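Local coordinates for GCN5-related N-acetyltransferase (Kribbella flavida, PDB 4MY3) that belongs to the GCN5-related N-acetyltransferases, binds acetyl-CoA and probably transfers its acetyl group to an amine, perhaps of an aminoglycoside, at the interface of chains A and B. Residues are numbered along the deposited sequence; one frame, centred on the assembly and turned at random. Chains: chain A/B, GCN5-related N-acetyltransferase.

The interface of chains A and B. Residues chain A 375, 379; chain B 183, 298.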
loop_
_atom_site.group_PDB
_atom_site.type_symbol
_atom_site.label_atom_id
_atom_site.label_comp_id
_atom_site.label_asym_id
_atom_site.label_seq_id
_atom_site.Cartn_x
_atom_site.Cartn_y
_atom_site.Cartn_z
ATOM N N ARG A 375 35.735 -26.800 20.830
ATOM C CA ARG A 375 34.607 -27.635 21.240
ATOM C C ARG A 375 34.329 -27.490 22.734
ATOM O O ARG A 375 33.176 -27.511 23.165
ATOM C CB ARG A 375 34.855 -29.105 20.896
ATOM C CG ARG A 375 34.239 -29.552 19.578
ATOM C CD ARG A 375 34.537 -31.024 19.289
ATOM N NE ARG A 375 35.970 -31.307 19.346
ATOM C CZ ARG A 375 36.831 -31.014 18.373
ATOM N NH1 ARG A 375 38.125 -31.307 18.509
ATOM N NH2 ARG A 375 36.395 -30.429 17.260
ATOM N N THR A 379 30.769 -25.686 24.052
ATOM C CA THR A 379 29.946 -26.481 24.939
ATOM C C THR A 379 29.730 -25.777 26.270
ATOM O O THR A 379 28.624 -25.791 26.805
ATOM C CB THR A 379 30.533 -27.905 25.124
ATOM O OG1 THR A 379 29.744 -28.835 24.374
ATOM C CG2 THR A 379 30.536 -28.323 26.587
ATOM N N ARG B 183 29.049 -29.000 13.724
ATOM C CA ARG B 183 28.105 -29.988 14.262
ATOM C C ARG B 183 26.655 -29.678 13.907
ATOM O O ARG B 183 25.770 -29.791 14.738
ATOM C CB ARG B 183 28.267 -30.099 15.771
ATOM C CG ARG B 183 29.572 -30.773 16.170
ATOM C CD ARG B 183 29.848 -30.664 17.661
ATOM N NE ARG B 183 30.400 -29.358 18.019
ATOM C CZ ARG B 183 29.741 -28.419 18.693
ATOM N NH1 ARG B 183 28.492 -28.633 19.102
ATOM N NH2 ARG B 183 30.339 -27.265 18.965
ATOM N N PRO B 298 29.820 -32.622 22.133
ATOM C CA PRO B 298 31.123 -32.975 22.701
ATOM C C PRO B 298 31.068 -32.879 24.214
ATOM O O PRO B 298 30.592 -31.874 24.739
ATOM C CB PRO B 298 32.065 -31.905 22.130
ATOM C CG PRO B 298 31.167 -30.796 21.662
ATOM C CD PRO B 298 29.898 -31.462 21.228
#
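A:Arg375 and A:Thr379, one helical turn apart with helical backbone angles, face the loop residue B:Pro298, which has an extended backbone, while B:Arg183, in the left-handed helical region (phi 49°), sends its side chain alongside the proline. The pyrrolidine ring of B:Pro298 lies against the aliphatic stem of A:Arg375, the two side chains set at a slant to each other. Carbon CD of A:Arg375 comes within 3.9 Å of ring carbon CB of B:Pro298, and CG of the arginine is equally near ring carbon CG. The stem of A:Arg375 runs extended through chi2 and then bends at chi3 (-54°), which turns its guanidinium group away from the ring and leaves the contact to the stem. A:Thr379 and B:Pro298 run past each other in opposite directions, and the hydroxyl OG1 of A:Thr379 donates a hydrogen bond of 3.2 Å to the backbone carbonyl O of B:Pro298. This donor lies in the carbonyl plane, at a C=O...OG1 angle of 147°. A:Thr379 OG1 also passes 3.6 Å from B:Pro298 CG. A valine in place of A:Thr379 would probably leave the B:Pro298 carbonyl without this donor and loosen the hold of the helix on the loop. Within chain B, CG of B:Pro298 sits 3.9 Å above one face of the B:Arg183 guanidinium, displaced toward the rim of that group. B:Arg183 NE lies 4.1 Å from A:Arg375 CG. Helix 374-381 of chain A and the proline loop of chain B, between helix 287-293 and strand 302-309, both fall in the sterol carrier protein-like region, with the B:Arg183 loop just after helix 168-182; the patch is a small part of a two-fold symmetric interface, and the structure alone does not show whether this pair forms in solution.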